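Local coordinates for protein beta-galactosidase (Bacteroides thetaiotaomicron, PDB 5MUJ) that binds side chain B of the plant pectin rhamnogalacturonan II and is a glycoside hydrolase that probably removes arabinofuranose from it, at residues Y47-A52 / S370-P375; K325-L330 / Y348-N353. All blocks are in the same frame, centred on the assembly; numbering follows the deposited sequence.

Interaction 1. Residues Y47-A52 / S370-P375; sequences YGLAVA and SAVRFP
Y47 and S370 meet in two ways, through a backbone hydrogen bond and the tyrosine ring. S370 N donates to Y47 O at 2.8 Å, nearly straight. S370 OG, anti to its backbone N (chi1 178°), donates to L49 O at 2.7 Å, on a lone pair. The same OG accepts from V372 N (2.9 Å), an ST turn that fixes the hydroxyl, and a water bridges L49 N to V372 O.

The Y47 ring lays one face over S370, N above its centre and CB 3.5 Å from CE2; an alanine here would keep the backbone bond but probably leave S370 N and CB without the ring that packs on them. V372 CG1 presses tightly on A52 CB (3.4 Å) and touches L49 CB. In one of two modelled positions of L49, CD1 makes a CH-pi contact over the F374 ring, 4.2 Å from its centroid; for the other it is doubtful.

Strand 45-51 carries a classic beta bulge, Y47 and G48 sharing I361 on the neighbouring strand. This is consistent with the "Velcro" closure of a five-bladed beta-propeller, an early strand completing the last blade and the C-terminal tail lying against it.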
loop_
_atom_site.group_PDB
_atom_site.type_symbol
_atom_site.label_atom_id
_atom_site.label_comp_id
_atom_site.label_asym_id
_atom_site.label_seq_id
_atom_site.Cartn_x
_atom_site.Cartn_y
_atom_site.Cartn_z
ATOM N N TYR A 47 5.098 16.591 -8.678
ATOM C CA TYR A 47 4.025 17.110 -9.567
ATOM C C TYR A 47 2.974 17.786 -8.713
ATOM O O TYR A 47 2.536 18.892 -8.994
ATOM C CB TYR A 47 3.415 16.001 -10.351
ATOM C CG TYR A 47 2.252 16.422 -11.195
ATOM C CD1 TYR A 47 2.449 17.004 -12.442
ATOM C CD2 TYR A 47 0.948 16.202 -10.768
ATOM C CE1 TYR A 47 1.381 17.398 -13.218
ATOM C CE2 TYR A 47 -0.143 16.599 -11.539
ATOM C CZ TYR A 47 0.092 17.185 -12.777
ATOM O OH TYR A 47 -0.959 17.589 -13.577
ATOM N N GLY A 48 2.564 17.083 -7.659
ATOM C CA GLY A 48 1.652 17.575 -6.652
ATOM C C GLY A 48 0.515 16.591 -6.513
ATOM O O GLY A 48 0.654 15.414 -6.887
ATOM N N LEU A 49 -0.610 17.064 -6.010
ATOM C CA LEU A 49 -1.707 16.161 -5.665
ATOM C C LEU A 49 -2.346 15.559 -6.904
ATOM O O LEU A 49 -2.473 16.229 -7.968
ATOM C CB LEU A 49 -2.729 16.854 -4.780
ATOM C CG LEU A 49 -2.189 17.288 -3.409
ATOM C CD1 LEU A 49 -2.980 18.418 -2.790
ATOM C CD2 LEU A 49 -2.136 16.102 -2.440
ATOM N N ALA A 50 -2.718 14.295 -6.785
ATOM C CA ALA A 50 -3.418 13.554 -7.823
ATOM C C ALA A 50 -4.900 13.450 -7.444
ATOM O O ALA A 50 -5.800 13.624 -8.266
ATOM C CB ALA A 50 -2.840 12.154 -7.915
ATOM N N VAL A 51 -5.131 13.058 -6.194
ATOM C CA VAL A 51 -6.450 12.906 -5.650
ATOM C C VAL A 51 -6.498 13.517 -4.268
ATOM O O VAL A 51 -5.787 13.049 -3.385
ATOM C CB VAL A 51 -6.904 11.420 -5.617
ATOM C CG1 VAL A 51 -8.390 11.331 -5.282
ATOM C CG2 VAL A 51 -6.697 10.730 -6.971
ATOM N N ALA A 52 -7.359 14.497 -4.056
ATOM C CA ALA A 52 -7.482 15.238 -2.830
ATOM C C ALA A 52 -8.930 15.291 -2.336
ATOM O O ALA A 52 -9.866 15.375 -3.139
ATOM C CB ALA A 52 -6.956 16.640 -3.014
ATOM N N SER A 370 0.526 20.040 -10.545
ATOM C CA SER A 370 -0.873 19.768 -10.305
ATOM C C SER A 370 -1.622 21.031 -10.047
ATOM O O SER A 370 -1.094 21.923 -9.398
ATOM C CB SER A 370 -1.054 18.916 -9.020
ATOM O OG SER A 370 -2.411 18.742 -8.846
ATOM N N ALA A 371 -2.875 21.104 -10.517
ATOM C CA ALA A 371 -3.773 22.199 -10.158
ATOM C C ALA A 371 -4.629 21.899 -8.945
ATOM O O ALA A 371 -5.361 22.767 -8.489
ATOM C CB ALA A 371 -4.684 22.568 -11.337
ATOM N N VAL A 372 -4.518 20.681 -8.396
ATOM C CA VAL A 372 -5.308 20.236 -7.239
ATOM C C VAL A 372 -4.706 20.814 -5.975
ATOM O O VAL A 372 -3.492 20.869 -5.842
ATOM C CB VAL A 372 -5.298 18.702 -7.141
ATOM C CG1 VAL A 372 -6.073 18.194 -5.913
ATOM C CG2 VAL A 372 -5.834 18.092 -8.410
ATOM N N ARG A 373 -5.559 21.279 -5.070
ATOM C CA ARG A 373 -5.159 21.760 -3.758
ATOM C C ARG A 373 -6.012 21.070 -2.687
ATOM O O ARG A 373 -7.135 20.644 -2.951
ATOM C CB ARG A 373 -5.385 23.271 -3.662
ATOM C CG ARG A 373 -4.635 24.099 -4.702
ATOM C CD ARG A 373 -3.147 24.192 -4.415
ATOM N NE ARG A 373 -2.447 25.043 -5.387
ATOM C CZ ARG A 373 -1.923 24.658 -6.554
ATOM N NH1 ARG A 373 -2.025 23.401 -6.991
ATOM N NH2 ARG A 373 -1.323 25.584 -7.350
ATOM N N PHE A 374 -5.465 21.018 -1.475
ATOM C CA PHE A 374 -6.243 20.689 -0.282
ATOM C C PHE A 374 -7.190 21.881 -0.051
ATOM O O PHE A 374 -6.867 23.025 -0.433
ATOM C CB PHE A 374 -5.368 20.525 0.986
ATOM C CG PHE A 374 -4.685 19.165 1.129
ATOM C CD1 PHE A 374 -5.410 17.983 1.027
ATOM C CD2 PHE A 374 -3.333 19.091 1.422
ATOM C CE1 PHE A 374 -4.781 16.749 1.173
ATOM C CE2 PHE A 374 -2.699 17.872 1.541
ATOM C CZ PHE A 374 -3.429 16.708 1.439
ATOM N N PRO A 375 -8.325 21.637 0.622
ATOM C CA PRO A 375 -9.146 22.732 1.117
ATOM C C PRO A 375 -8.351 23.604 2.088
ATOM O O PRO A 375 -7.250 23.230 2.536
ATOM C CB PRO A 375 -10.290 22.027 1.861
ATOM C CG PRO A 375 -10.209 20.610 1.489
ATOM C CD PRO A 375 -8.793 20.339 1.136
HETATM O O HOH W 1 -3.789 18.474 -11.881
HETATM O O HOH W 2 -0.855 19.947 -5.605
#

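Interaction 2. Residues K325-L330 / Y348-N353; sequences KNYDEL and YCAVNN
The Y327 and Y348 side chains cross at about a right angle and meet at their hydroxyls. Y327 OH donates to Y348 OH at 2.8 Å, and Y348 OH in turn donates to D328 OD2 at 2.7 Å, on the anti side of the carboxylate, whose plane is 39° from that of the Y348 ring. OD2 also forms a salt bridge with K46, while the backbone N atoms of S324 and K325 grip OD1; this combination would be expected to keep D328 ionised and fixed in rotation. The Y327 ring turns its edge to A350, with CD1 3.6 Å from CB, and takes K325 CB over one face. Y327 O is buried here without a polar partner.

The segment 325-330 is the loop leading into strand 331-340, the inner strand of the propeller's closing blade, and it lies against the end of strand 343-351 beside it. The V351 side chain is about 5 Å from a bound rhamnose, which places this end of the blade close to the bound glycan.

Farther along, the flat ends of E329 and N353 stack, carboxylate and amide only 12° from parallel, with E329 CD 3.3 Å from N353 ND2. The bond itself comes from the backbone: N353 N reaches E329 OE2 at 2.9 Å. A water joins N353 OD1 to E329 O. L330 and V351 lie side by side, pointing the same way, with CD2 and CG1 4.1 Å apart, and L330 N donates to V351 O at 2.9 Å.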
loop_
_atom_site.group_PDB
_atom_site.type_symbol
_atom_site.label_atom_id
_atom_site.label_comp_id
_atom_site.label_asym_id
_atom_site.label_seq_id
_atom_site.Cartn_x
_atom_site.Cartn_y
_atom_site.Cartn_z
ATOM N N LYS A 325 7.365 19.896 0.804
ATOM C CA LYS A 325 6.423 20.897 0.301
ATOM C C LYS A 325 5.346 21.148 1.332
ATOM O O LYS A 325 5.138 20.332 2.223
ATOM C CB LYS A 325 5.757 20.376 -0.964
ATOM C CG LYS A 325 6.742 20.196 -2.112
ATOM C CD LYS A 325 6.105 20.288 -3.493
ATOM C CE LYS A 325 5.286 21.541 -3.673
ATOM N NZ LYS A 325 5.982 22.757 -3.171
ATOM N N ASN A 326 4.617 22.242 1.166
ATOM C CA ASN A 326 3.446 22.544 1.983
ATOM C C ASN A 326 2.554 21.311 2.198
ATOM O O ASN A 326 2.269 20.903 3.340
ATOM C CB ASN A 326 2.626 23.663 1.287
ATOM C CG ASN A 326 1.993 23.220 -0.058
ATOM O OD1 ASN A 326 2.677 22.726 -0.981
ATOM N ND2 ASN A 326 0.667 23.366 -0.158
ATOM N N TYR A 327 2.192 20.682 1.080
ATOM C CA TYR A 327 1.125 19.733 1.073
ATOM C C TYR A 327 1.586 18.378 1.687
ATOM O O TYR A 327 0.740 17.556 2.035
ATOM C CB TYR A 327 0.531 19.616 -0.349
ATOM C CG TYR A 327 1.400 18.926 -1.383
ATOM C CD1 TYR A 327 1.639 17.562 -1.268
ATOM C CD2 TYR A 327 2.027 19.612 -2.443
ATOM C CE1 TYR A 327 2.402 16.866 -2.169
ATOM C CE2 TYR A 327 2.817 18.899 -3.358
ATOM C CZ TYR A 327 3.020 17.516 -3.192
ATOM O OH TYR A 327 3.772 16.682 -4.019
ATOM N N ASP A 328 2.900 18.127 1.766
ATOM C CA ASP A 328 3.409 16.852 2.417
ATOM C C ASP A 328 4.355 17.049 3.600
ATOM O O ASP A 328 5.146 16.141 3.960
ATOM C CB ASP A 328 4.034 15.902 1.376
ATOM C CG ASP A 328 5.318 16.441 0.726
ATOM O OD1 ASP A 328 5.934 17.386 1.253
ATOM O OD2 ASP A 328 5.725 15.905 -0.349
ATOM N N GLU A 329 4.179 18.178 4.270
ATOM C CA GLU A 329 5.154 18.639 5.234
ATOM C C GLU A 329 5.270 17.774 6.513
ATOM O O GLU A 329 6.260 17.891 7.212
ATOM C CB GLU A 329 4.873 20.078 5.629
ATOM C CG GLU A 329 3.649 20.265 6.506
ATOM C CD GLU A 329 3.114 21.691 6.588
ATOM O OE1 GLU A 329 3.862 22.666 6.334
ATOM O OE2 GLU A 329 1.922 21.830 6.929
ATOM N N LEU A 330 4.269 16.945 6.802
ATOM C CA LEU A 330 4.297 16.063 7.974
ATOM C C LEU A 330 4.716 14.647 7.584
ATOM O O LEU A 330 5.710 14.133 8.112
ATOM C CB LEU A 330 2.937 16.073 8.668
ATOM C CG LEU A 330 2.851 15.203 9.940
ATOM C CD1 LEU A 330 3.854 15.651 10.991
ATOM C CD2 LEU A 330 1.439 15.209 10.503
ATOM N N TYR A 348 2.159 8.624 -3.819
ATOM C CA TYR A 348 2.357 8.533 -2.360
ATOM C C TYR A 348 1.303 9.299 -1.626
ATOM O O TYR A 348 0.552 10.049 -2.250
ATOM C CB TYR A 348 3.752 9.019 -1.967
ATOM C CG TYR A 348 4.048 10.515 -2.127
ATOM C CD1 TYR A 348 4.486 11.056 -3.365
ATOM C CD2 TYR A 348 3.823 11.398 -1.106
ATOM C CE1 TYR A 348 4.788 12.396 -3.456
ATOM C CE2 TYR A 348 4.101 12.756 -1.205
ATOM C CZ TYR A 348 4.563 13.255 -2.423
ATOM O OH TYR A 348 4.872 14.621 -2.559
ATOM N N CYS A 349 1.174 9.070 -0.329
ATOM C CA CYS A 349 0.192 9.760 0.506
ATOM C C CYS A 349 0.860 10.951 1.171
ATOM O O CYS A 349 1.889 10.802 1.846
ATOM C CB CYS A 349 -0.406 8.821 1.571
ATOM S SG CYS A 349 -1.485 9.647 2.758
ATOM N N ALA A 350 0.288 12.138 0.930
ATOM C CA ALA A 350 0.799 13.389 1.432
ATOM C C ALA A 350 -0.078 13.820 2.584
ATOM O O ALA A 350 -1.308 13.857 2.426
ATOM C CB ALA A 350 0.728 14.427 0.299
ATOM N N VAL A 351 0.554 14.091 3.745
ATOM C CA VAL A 351 -0.097 14.643 4.900
ATOM C C VAL A 351 0.654 15.886 5.381
ATOM O O VAL A 351 1.876 15.870 5.482
ATOM C CB VAL A 351 -0.139 13.594 6.036
ATOM C CG1 VAL A 351 -0.880 14.119 7.281
ATOM C CG2 VAL A 351 -0.763 12.315 5.491
ATOM N N ASN A 352 -0.091 16.944 5.714
ATOM C CA ASN A 352 0.497 18.191 6.188
ATOM C C ASN A 352 0.268 18.359 7.685
ATOM O O ASN A 352 -0.277 17.456 8.332
ATOM C CB ASN A 352 -0.050 19.379 5.371
ATOM C CG ASN A 352 -1.556 19.565 5.491
ATOM O OD1 ASN A 352 -2.219 19.105 6.435
ATOM N ND2 ASN A 352 -2.112 20.287 4.522
ATOM N N ASN A 353 0.692 19.496 8.238
ATOM C CA ASN A 353 0.607 19.728 9.688
ATOM C C ASN A 353 -0.826 19.913 10.155
ATOM O O ASN A 353 -1.107 19.638 11.331
ATOM C CB ASN A 353 1.449 20.929 10.146
ATOM C CG ASN A 353 2.944 20.681 10.048
ATOM O OD1 ASN A 353 3.412 19.549 10.132
ATOM N ND2 ASN A 353 3.704 21.753 9.859
HETATM O O HOH W 3 5.938 18.687 10.065
#

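Overall arrangement
Each interaction sets a loop segment against a strand of the same four-stranded antiparallel sheet, the blade formed by strands 45-51, 357-363, 343-351 and 331-340. Interaction 1 lies at its outermost strand, interaction 2 at strand 343-351 and the loop that enters the inner strand 331-340. Their centres are 11 Å apart and they touch: F374 packs against Y327 and N352, with F374 CE2 3.5 Å from Y327 O, and G48 meets the Y327 hydroxyl. Both segments of interaction 2 fall between those of interaction 1 in the chain. Together they illustrate how a propeller seals its ring: an early strand and the C-terminal tail meet on the outer edge, while local loop contacts lie nearer the bound glycan.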